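Local coordinates for chromosomal replication initiator protein DnaA (Aquifex aeolicus, PDB 1L8Q), which binds the chromosomal replication origin in its ATP-bound form to start DNA replication, pairing an AAA+ nucleotide-binding module with a helix-turn-helix DNA-binding domain, at residues Phe13-Val25 with Ile160-Ile174. Residues are numbered along the deposited sequence; the frame is centred on the assembly and turned at random.
With ADP (adenosine-5'-diphosphate), chain C.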
ATOM      1  N   PHE A  13      -4.044  15.936  -9.380  1.00 26.65           N
ATOM      2  CA  PHE A  13      -4.445  14.540  -9.393  1.00 26.09           C
ATOM      3  C   PHE A  13      -4.603  14.163 -10.851  1.00 25.84           C
ATOM      4  O   PHE A  13      -5.444  14.731 -11.556  1.00 25.87           O
ATOM      5  CB  PHE A  13      -5.770  14.340  -8.654  1.00 26.20           C
ATOM      6  CG  PHE A  13      -6.134  12.888  -8.415  1.00 25.56           C
ATOM      7  CD1 PHE A  13      -5.655  12.209  -7.300  1.00 24.43           C
ATOM      8  CD2 PHE A  13      -6.980  12.217  -9.288  1.00 24.54           C
ATOM      9  CE1 PHE A  13      -6.004  10.881  -7.076  1.00 24.44           C
ATOM     10  CE2 PHE A  13      -7.334  10.898  -9.063  1.00 24.04           C
ATOM     11  CZ  PHE A  13      -6.846  10.230  -7.958  1.00 23.92           C
ATOM     12  N   ILE A  14      -3.763  13.252 -11.325  1.00 25.10           N
ATOM     13  CA  ILE A  14      -3.884  12.779 -12.695  1.00 24.54           C
ATOM     14  C   ILE A  14      -4.992  11.732 -12.785  1.00 24.16           C
ATOM     15  O   ILE A  14      -5.110  10.868 -11.932  1.00 23.97           O
ATOM     16  CB  ILE A  14      -2.545  12.208 -13.199  1.00 24.49           C
ATOM     17  CG1 ILE A  14      -1.425  13.222 -12.965  1.00 24.21           C
ATOM     18  CG2 ILE A  14      -2.635  11.850 -14.682  1.00 23.61           C
ATOM     19  CD1 ILE A  14      -0.080  12.779 -13.479  1.00 22.16           C
ATOM     20  N   VAL A  15      -5.792  11.823 -13.833  1.00 24.03           N
ATOM     21  CA  VAL A  15      -6.961  10.985 -13.978  1.00 24.43           C
ATOM     22  C   VAL A  15      -6.801   9.970 -15.098  1.00 24.58           C
ATOM     23  O   VAL A  15      -6.367  10.305 -16.193  1.00 24.53           O
ATOM     24  CB  VAL A  15      -8.232  11.852 -14.198  1.00 24.53           C
ATOM     25  CG1 VAL A  15      -9.464  10.980 -14.403  1.00 24.50           C
ATOM     26  CG2 VAL A  15      -8.437  12.817 -13.007  1.00 24.35           C
ATOM     27  N   GLY A  16      -7.116   8.719 -14.778  1.00 24.83           N
ATOM     28  CA  GLY A  16      -7.071   7.606 -15.705  1.00 25.25           C
ATOM     29  C   GLY A  16      -8.286   6.735 -15.430  1.00 26.12           C
ATOM     30  O   GLY A  16      -9.045   6.983 -14.475  1.00 26.45           O
ATOM     31  N   GLU A  17      -8.507   5.709 -16.224  1.00 26.28           N
ATOM     32  CA  GLU A  17      -9.748   4.990 -16.008  1.00 27.40           C
ATOM     33  C   GLU A  17      -9.778   4.200 -14.700  1.00 26.43           C
ATOM     34  O   GLU A  17     -10.803   3.665 -14.310  1.00 26.52           O
ATOM     35  CB  GLU A  17     -10.200   4.201 -17.250  1.00 27.68           C
ATOM     36  CG  GLU A  17     -11.223   5.007 -18.094  1.00 32.92           C
ATOM     37  CD  GLU A  17     -12.695   4.684 -17.745  1.00 40.32           C
ATOM     38  OE1 GLU A  17     -13.009   4.396 -16.535  1.00 43.98           O
ATOM     39  OE2 GLU A  17     -13.543   4.691 -18.680  1.00 41.00           O
ATOM     40  N   GLY A  18      -8.667   4.212 -13.987  1.00 25.40           N
ATOM     41  CA  GLY A  18      -8.590   3.493 -12.746  1.00 24.52           C
ATOM     42  C   GLY A  18      -8.995   4.315 -11.538  1.00 24.11           C
ATOM     43  O   GLY A  18      -9.224   3.747 -10.474  1.00 24.38           O
ATOM     44  N   ASN A  19      -9.074   5.640 -11.686  1.00 23.09           N
ATOM     45  CA  ASN A  19      -9.412   6.502 -10.559  1.00 22.87           C
ATOM     46  C   ASN A  19     -10.462   7.543 -10.904  1.00 22.62           C
ATOM     47  O   ASN A  19     -10.754   8.445 -10.115  1.00 21.73           O
ATOM     48  CB  ASN A  19      -8.157   7.176  -9.982  1.00 22.85           C
ATOM     49  CG  ASN A  19      -7.307   7.884 -11.060  1.00 23.94           C
ATOM     50  OD1 ASN A  19      -6.107   8.103 -10.873  1.00 25.78           O
ATOM     51  ND2 ASN A  19      -7.927   8.236 -12.178  1.00 23.57           N
ATOM     52  N   ARG A  20     -11.030   7.399 -12.086  1.00 23.05           N
ATOM     53  CA  ARG A  20     -12.035   8.321 -12.592  1.00 24.31           C
ATOM     54  C   ARG A  20     -13.289   8.412 -11.713  1.00 24.53           C
ATOM     55  O   ARG A  20     -13.678   9.521 -11.302  1.00 24.61           O
ATOM     56  CB  ARG A  20     -12.419   7.918 -14.009  1.00 24.98           C
ATOM     57  CG  ARG A  20     -12.912   9.045 -14.877  1.00 28.14           C
ATOM     58  CD  ARG A  20     -13.373   8.587 -16.238  1.00 34.39           C
ATOM     59  NE  ARG A  20     -14.675   9.156 -16.566  1.00 40.31           N
ATOM     60  CZ  ARG A  20     -15.576   8.581 -17.360  1.00 42.10           C
ATOM     61  NH1 ARG A  20     -15.324   7.407 -17.935  1.00 42.89           N
ATOM     62  NH2 ARG A  20     -16.728   9.192 -17.587  1.00 42.90           N
ATOM     63  N   LEU A  21     -13.923   7.264 -11.433  1.00 24.31           N
ATOM     64  CA  LEU A  21     -15.117   7.232 -10.574  1.00 24.77           C
ATOM     65  C   LEU A  21     -14.872   8.045  -9.310  1.00 25.11           C
ATOM     66  O   LEU A  21     -15.532   9.046  -9.062  1.00 25.78           O
ATOM     67  CB  LEU A  21     -15.441   5.799 -10.167  1.00 24.78           C
ATOM     68  CG  LEU A  21     -16.864   5.269 -10.248  1.00 24.32           C
ATOM     69  CD1 LEU A  21     -17.036   4.169  -9.241  1.00 22.36           C
ATOM     70  CD2 LEU A  21     -17.861   6.348 -10.035  1.00 24.15           C
ATOM     71  N   ALA A  22     -13.918   7.596  -8.504  1.00 25.15           N
ATOM     72  CA  ALA A  22     -13.607   8.261  -7.264  1.00 25.07           C
ATOM     73  C   ALA A  22     -13.450   9.750  -7.518  1.00 25.33           C
ATOM     74  O   ALA A  22     -14.082  10.576  -6.862  1.00 25.79           O
ATOM     75  CB  ALA A  22     -12.339   7.696  -6.679  1.00 24.77           C
ATOM     76  N   TYR A  23     -12.619  10.092  -8.487  1.00 24.95           N
ATOM     77  CA  TYR A  23     -12.371  11.485  -8.794  1.00 24.76           C
ATOM     78  C   TYR A  23     -13.657  12.231  -9.147  1.00 25.17           C
ATOM     79  O   TYR A  23     -13.911  13.334  -8.634  1.00 25.23           O
ATOM     80  CB  TYR A  23     -11.374  11.606  -9.936  1.00 24.35           C
ATOM     81  CG  TYR A  23     -11.013  13.015 -10.291  1.00 23.77           C
ATOM     82  CD1 TYR A  23     -10.076  13.708  -9.553  1.00 25.17           C
ATOM     83  CD2 TYR A  23     -11.606  13.658 -11.372  1.00 24.62           C
ATOM     84  CE1 TYR A  23      -9.732  15.005  -9.871  1.00 25.05           C
ATOM     85  CE2 TYR A  23     -11.273  14.940 -11.706  1.00 24.53           C
ATOM     86  CZ  TYR A  23     -10.331  15.613 -10.950  1.00 26.43           C
ATOM     87  OH  TYR A  23      -9.980  16.896 -11.275  1.00 28.29           O
ATOM     88  N   GLU A  24     -14.462  11.647 -10.029  1.00 25.00           N
ATOM     89  CA  GLU A  24     -15.674  12.316 -10.455  1.00 25.27           C
ATOM     90  C   GLU A  24     -16.639  12.469  -9.303  1.00 25.12           C
ATOM     91  O   GLU A  24     -17.202  13.568  -9.095  1.00 25.35           O
ATOM     92  CB  GLU A  24     -16.325  11.599 -11.631  1.00 25.64           C
ATOM     93  CG  GLU A  24     -15.774  12.026 -12.981  1.00 27.60           C
ATOM     94  CD  GLU A  24     -16.318  11.196 -14.130  1.00 31.25           C
ATOM     95  OE1 GLU A  24     -17.281  10.438 -13.925  1.00 34.25           O
ATOM     96  OE2 GLU A  24     -15.785  11.301 -15.245  1.00 33.23           O
ATOM     97  N   VAL A  25     -16.821  11.390  -8.540  1.00 24.67           N
ATOM     98  CA  VAL A  25     -17.722  11.422  -7.388  1.00 24.83           C
ATOM     99  C   VAL A  25     -17.305  12.495  -6.380  1.00 25.02           C
ATOM    100  O   VAL A  25     -18.124  13.283  -5.930  1.00 24.65           O
ATOM    101  CB  VAL A  25     -17.849  10.041  -6.705  1.00 24.75           C
ATOM    102  CG1 VAL A  25     -18.551  10.167  -5.355  1.00 24.06           C
ATOM    103  CG2 VAL A  25     -18.603   9.080  -7.613  1.00 24.25           C
ATOM    104  N   ILE A 160     -21.980   6.084  -1.042  1.00 20.68           N
ATOM    105  CA  ILE A 160     -21.375   5.654  -2.295  1.00 20.74           C
ATOM    106  C   ILE A 160     -19.984   5.070  -2.077  1.00 21.19           C
ATOM    107  O   ILE A 160     -19.108   5.701  -1.479  1.00 21.89           O
ATOM    108  CB  ILE A 160     -21.360   6.790  -3.354  1.00 20.46           C
ATOM    109  CG1 ILE A 160     -20.720   6.291  -4.654  1.00 20.16           C
ATOM    110  CG2 ILE A 160     -20.647   8.023  -2.838  1.00 19.22           C
ATOM    111  CD1 ILE A 160     -21.229   7.005  -5.911  1.00 18.36           C
ATOM    112  N   LEU A 161     -19.801   3.845  -2.535  1.00 21.80           N
ATOM    113  CA  LEU A 161     -18.536   3.131  -2.383  1.00 22.43           C
ATOM    114  C   LEU A 161     -17.834   3.098  -3.713  1.00 22.61           C
ATOM    115  O   LEU A 161     -18.395   2.626  -4.689  1.00 22.83           O
ATOM    116  CB  LEU A 161     -18.799   1.689  -1.959  1.00 21.96           C
ATOM    117  CG  LEU A 161     -19.041   1.405  -0.485  1.00 22.61           C
ATOM    118  CD1 LEU A 161     -19.753   2.542   0.184  1.00 21.90           C
ATOM    119  CD2 LEU A 161     -19.782   0.064  -0.298  1.00 21.05           C
ATOM    120  N   VAL A 162     -16.600   3.564  -3.762  1.00 22.98           N
ATOM    121  CA  VAL A 162     -15.866   3.540  -5.016  1.00 24.03           C
ATOM    122  C   VAL A 162     -14.431   3.037  -4.862  1.00 24.71           C
ATOM    123  O   VAL A 162     -13.637   3.580  -4.103  1.00 25.74           O
ATOM    124  CB  VAL A 162     -15.860   4.912  -5.706  1.00 23.73           C
ATOM    125  CG1 VAL A 162     -17.235   5.533  -5.642  1.00 24.44           C
ATOM    126  CG2 VAL A 162     -14.905   5.809  -5.044  1.00 24.76           C
ATOM    127  N   GLU A 163     -14.111   1.990  -5.589  1.00 25.20           N
ATOM    128  CA  GLU A 163     -12.782   1.423  -5.587  1.00 25.98           C
ATOM    129  C   GLU A 163     -11.847   2.329  -6.375  1.00 25.53           C
ATOM    130  O   GLU A 163     -12.235   2.897  -7.357  1.00 26.16           O
ATOM    131  CB  GLU A 163     -12.839   0.044  -6.240  1.00 25.93           C
ATOM    132  CG  GLU A 163     -11.555  -0.741  -6.220  1.00 29.50           C
ATOM    133  CD  GLU A 163     -11.777  -2.189  -6.623  1.00 35.21           C
ATOM    134  OE1 GLU A 163     -12.850  -2.474  -7.225  1.00 38.42           O
ATOM    135  OE2 GLU A 163     -10.898  -3.047  -6.331  1.00 34.61           O
ATOM    136  N   ILE A 164     -10.608   2.457  -5.947  1.00 25.71           N
ATOM    137  CA  ILE A 164      -9.668   3.295  -6.670  1.00 25.34           C
ATOM    138  C   ILE A 164      -8.420   2.510  -7.036  1.00 26.10           C
ATOM    139  O   ILE A 164      -7.925   1.701  -6.254  1.00 25.92           O
ATOM    140  CB  ILE A 164      -9.333   4.544  -5.837  1.00 25.35           C
ATOM    141  CG1 ILE A 164      -8.488   5.522  -6.622  1.00 24.45           C
ATOM    142  CG2 ILE A 164      -8.670   4.177  -4.524  1.00 24.48           C
ATOM    143  CD1 ILE A 164      -8.098   6.690  -5.815  1.00 24.02           C
ATOM    144  N   GLU A 165      -7.941   2.709  -8.252  1.00 26.86           N
ATOM    145  CA  GLU A 165      -6.752   1.990  -8.728  1.00 28.19           C
ATOM    146  C   GLU A 165      -5.791   2.927  -9.431  1.00 27.23           C
ATOM    147  O   GLU A 165      -6.189   3.939 -10.008  1.00 26.67           O
ATOM    148  CB  GLU A 165      -7.131   0.842  -9.700  1.00 28.72           C
ATOM    149  CG  GLU A 165      -7.498  -0.478  -9.030  1.00 34.47           C
ATOM    150  CD  GLU A 165      -8.381  -1.397  -9.906  1.00 43.16           C
ATOM    151  OE1 GLU A 165      -8.628  -2.560  -9.489  1.00 47.60           O
ATOM    152  OE2 GLU A 165      -8.838  -0.977 -11.003  1.00 45.71           O
ATOM    153  N   LEU A 166      -4.516   2.582  -9.374  1.00 26.92           N
ATOM    154  CA  LEU A 166      -3.508   3.315 -10.095  1.00 26.48           C
ATOM    155  C   LEU A 166      -3.117   2.498 -11.317  1.00 26.07           C
ATOM    156  O   LEU A 166      -2.254   1.638 -11.241  1.00 26.14           O
ATOM    157  CB  LEU A 166      -2.301   3.550  -9.222  1.00 26.72           C
ATOM    158  CG  LEU A 166      -1.404   4.673  -9.739  1.00 28.10           C
ATOM    159  CD1 LEU A 166      -2.043   5.997  -9.397  1.00 30.39           C
ATOM    160  CD2 LEU A 166      -0.027   4.581  -9.129  1.00 28.16           C
ATOM    161  N   ASP A 167      -3.769   2.768 -12.436  1.00 25.25           N
ATOM    162  CA  ASP A 167      -3.556   2.005 -13.643  1.00 25.25           C
ATOM    163  C   ASP A 167      -2.273   2.384 -14.399  1.00 25.12           C
ATOM    164  O   ASP A 167      -1.657   3.412 -14.132  1.00 25.23           O
ATOM    165  CB  ASP A 167      -4.782   2.111 -14.560  1.00 25.61           C
ATOM    166  CG  ASP A 167      -4.866   3.456 -15.310  1.00 26.85           C
ATOM    167  OD1 ASP A 167      -4.005   4.334 -15.120  1.00 28.76           O
ATOM    168  OD2 ASP A 167      -5.771   3.713 -16.129  1.00 28.87           O
ATOM    169  N   ASN A 168      -1.893   1.547 -15.358  1.00 24.81           N
ATOM    170  CA  ASN A 168      -0.660   1.751 -16.127  1.00 24.34           C
ATOM    171  C   ASN A 168      -0.585   3.094 -16.856  1.00 24.17           C
ATOM    172  O   ASN A 168       0.434   3.761 -16.831  1.00 23.65           O
ATOM    173  CB  ASN A 168      -0.442   0.602 -17.130  1.00 24.21           C
ATOM    174  CG  ASN A 168      -0.122  -0.730 -16.448  1.00 23.49           C
ATOM    175  OD1 ASN A 168       0.573  -0.778 -15.444  1.00 22.87           O
ATOM    176  ND2 ASN A 168      -0.636  -1.811 -17.005  1.00 24.40           N
ATOM    177  N   LYS A 169      -1.659   3.487 -17.513  1.00 24.61           N
ATOM    178  CA  LYS A 169      -1.639   4.758 -18.216  1.00 24.83           C
ATOM    179  C   LYS A 169      -1.353   5.887 -17.236  1.00 24.44           C
ATOM    180  O   LYS A 169      -0.677   6.856 -17.577  1.00 24.44           O
ATOM    181  CB  LYS A 169      -2.949   5.008 -18.962  1.00 25.14           C
ATOM    182  CG  LYS A 169      -2.896   6.233 -19.873  1.00 27.56           C
ATOM    183  CD  LYS A 169      -4.174   6.410 -20.718  1.00 31.08           C
ATOM    184  CE  LYS A 169      -3.891   7.259 -21.996  1.00 32.44           C
ATOM    185  NZ  LYS A 169      -3.895   8.754 -21.787  1.00 31.53           N
ATOM    186  N   THR A 170      -1.835   5.733 -16.006  1.00 23.96           N
ATOM    187  CA  THR A 170      -1.655   6.749 -14.980  1.00 23.46           C
ATOM    188  C   THR A 170      -0.219   6.791 -14.414  1.00 23.48           C
ATOM    189  O   THR A 170       0.395   7.855 -14.368  1.00 22.96           O
ATOM    190  CB  THR A 170      -2.725   6.582 -13.887  1.00 23.37           C
ATOM    191  OG1 THR A 170      -4.006   6.909 -14.440  1.00 22.93           O
ATOM    192  CG2 THR A 170      -2.556   7.605 -12.794  1.00 23.45           C
ATOM    193  N   ARG A 171       0.315   5.646 -13.999  1.00 23.60           N
ATOM    194  CA  ARG A 171       1.696   5.596 -13.522  1.00 24.75           C
ATOM    195  C   ARG A 171       2.600   6.258 -14.552  1.00 24.81           C
ATOM    196  O   ARG A 171       3.436   7.091 -14.233  1.00 24.81           O
ATOM    197  CB  ARG A 171       2.162   4.151 -13.345  1.00 25.01           C
ATOM    198  CG  ARG A 171       1.949   3.585 -11.976  1.00 28.29           C
ATOM    199  CD  ARG A 171       2.710   2.295 -11.700  1.00 31.87           C
ATOM    200  NE  ARG A 171       2.281   1.223 -12.590  1.00 33.51           N
ATOM    201  CZ  ARG A 171       3.116   0.508 -13.323  1.00 33.68           C
ATOM    202  NH1 ARG A 171       4.423   0.749 -13.254  1.00 33.42           N
ATOM    203  NH2 ARG A 171       2.654  -0.444 -14.119  1.00 32.22           N
ATOM    204  N   PHE A 172       2.417   5.856 -15.799  1.00 24.74           N
ATOM    205  CA  PHE A 172       3.162   6.398 -16.899  1.00 24.99           C
ATOM    206  C   PHE A 172       3.212   7.923 -16.825  1.00 25.25           C
ATOM    207  O   PHE A 172       4.296   8.513 -16.803  1.00 25.44           O
ATOM    208  CB  PHE A 172       2.536   5.937 -18.218  1.00 25.06           C
ATOM    209  CG  PHE A 172       3.193   6.491 -19.436  1.00 24.16           C
ATOM    210  CD1 PHE A 172       4.485   6.134 -19.764  1.00 25.05           C
ATOM    211  CD2 PHE A 172       2.503   7.350 -20.277  1.00 25.98           C
ATOM    212  CE1 PHE A 172       5.104   6.646 -20.921  1.00 26.38           C
ATOM    213  CE2 PHE A 172       3.102   7.873 -21.434  1.00 26.87           C
ATOM    214  CZ  PHE A 172       4.411   7.515 -21.756  1.00 26.04           C
ATOM    215  N   LYS A 173       2.051   8.564 -16.788  1.00 25.05           N
ATOM    216  CA  LYS A 173       2.028  10.015 -16.704  1.00 24.90           C
ATOM    217  C   LYS A 173       2.747  10.478 -15.431  1.00 24.92           C
ATOM    218  O   LYS A 173       3.549  11.424 -15.467  1.00 24.88           O
ATOM    219  CB  LYS A 173       0.599  10.548 -16.769  1.00 24.80           C
ATOM    220  CG  LYS A 173      -0.115  10.184 -18.060  1.00 24.84           C
ATOM    221  CD  LYS A 173      -1.388  10.965 -18.243  1.00 25.10           C
ATOM    222  CE  LYS A 173      -2.182  10.445 -19.417  1.00 25.12           C
ATOM    223  NZ  LYS A 173      -3.553  11.041 -19.445  1.00 26.06           N
ATOM    224  N   ILE A 174       2.485   9.802 -14.314  1.00 24.50           N
ATOM    225  CA  ILE A 174       3.138  10.171 -13.073  1.00 24.21           C
ATOM    226  C   ILE A 174       4.664  10.057 -13.244  1.00 24.66           C
ATOM    227  O   ILE A 174       5.424  10.999 -12.971  1.00 24.22           O
ATOM    228  CB  ILE A 174       2.622   9.321 -11.915  1.00 23.63           C
ATOM    229  CG1 ILE A 174       1.196   9.743 -11.564  1.00 23.54           C
ATOM    230  CG2 ILE A 174       3.513   9.483 -10.708  1.00 23.14           C
ATOM    231  CD1 ILE A 174       0.555   8.921 -10.440  1.00 23.31           C
TER
HETATM  232  PB  ADP C 400      -2.690   5.999  -0.689  1.00 22.20           P
HETATM  233  O1B ADP C 400      -3.233   7.055   0.286  1.00 19.51           O
HETATM  234  O2B ADP C 400      -3.747   5.282  -1.477  1.00 21.62           O
HETATM  235  O3B ADP C 400      -1.650   5.108  -0.086  1.00 20.55           O
HETATM  236  PA  ADP C 400      -1.584   8.349  -1.566  1.00 22.36           P
HETATM  237  O1A ADP C 400      -2.818   9.221  -1.710  1.00 23.39           O
HETATM  238  O2A ADP C 400      -0.927   8.469  -0.201  1.00 20.72           O
HETATM  239  O3A ADP C 400      -1.932   6.815  -1.810  1.00 20.41           O
HETATM  240  O5' ADP C 400      -0.561   8.670  -2.742  1.00 21.50           O
HETATM  241  C5' ADP C 400       0.711   8.048  -2.783  1.00 21.08           C
HETATM  242  C4' ADP C 400       1.589   8.964  -3.598  1.00 20.95           C
HETATM  243  O4' ADP C 400       1.282   8.833  -5.000  1.00 20.73           O
HETATM  244  C3' ADP C 400       1.286  10.401  -3.235  1.00 20.11           C
HETATM  245  O3' ADP C 400       2.515  11.096  -3.391  1.00 24.08           O
HETATM  246  C2' ADP C 400       0.301  10.823  -4.303  1.00 19.34           C
HETATM  247  O2' ADP C 400       0.228  12.214  -4.567  1.00 14.03           O
HETATM  248  C1' ADP C 400       0.771  10.065  -5.514  1.00 20.09           C
HETATM  249  N9  ADP C 400      -0.408   9.825  -6.356  1.00 23.14           N
HETATM  250  C8  ADP C 400      -1.363   8.887  -6.154  1.00 23.98           C
HETATM  251  N7  ADP C 400      -2.310   8.961  -7.137  1.00 25.13           N
HETATM  252  C5  ADP C 400      -1.969   9.963  -7.955  1.00 24.21           C
HETATM  253  C6  ADP C 400      -2.526  10.572  -9.172  1.00 23.56           C
HETATM  254  N6  ADP C 400      -3.664  10.120  -9.723  1.00 23.63           N
HETATM  255  N1  ADP C 400      -1.864  11.597  -9.721  1.00 25.50           N
HETATM  256  C2  ADP C 400      -0.715  12.069  -9.196  1.00 24.49           C
HETATM  257  N3  ADP C 400      -0.155  11.550  -8.088  1.00 24.82           N
HETATM  258  C4  ADP C 400      -0.724  10.528  -7.441  1.00 24.18           C
HETATM  259  O   HOH W   1      -6.361   5.366 -18.118  1.00 26.57           O
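Ile-14 slants across Ile-174, its CD1 3.8 Å from CG1 of Ile-174, and lays its CG2 branch on the aliphatic stem of Lys-173; CD1 of Ile-174 in turn faces C2 and N3 of the adenine. The backbone of Ile-14 reads the base: its N donates to ADP N1 (3.0 Å) and its O accepts from ADP N6 (2.7 Å). With CG of Phe-13 swung anti to the backbone N (chi1 -170°), ADP N6 sits 3.5 Å above the plane of the Phe-13 ring, over its centre, while CD1 of Ile-164 comes to the ring's edge. Cutting Phe-13 back to an alanine is likely to leave N6 without this aromatic face and take one neighbour from Ile-164 CD1. Glu-165 N donates to Gly-18 O (2.8 Å), and a water bridges Glu-17 N and Asp-167 OD2. Further along, Val-162 pushes CG2 against Ala-22 (3.6 Å to CB), and Val-25 and Ile-160 meet tip to tip. The first turns of helix 20-31, residues 20-25, thus run at 141° to strand 160-163, N-to-C directions compared; that strand edges the parallel sheet beside strand 40-43, and the loop before the helix, facing helix 168-181, closes the adenine end of the AAA+ nucleotide pocket.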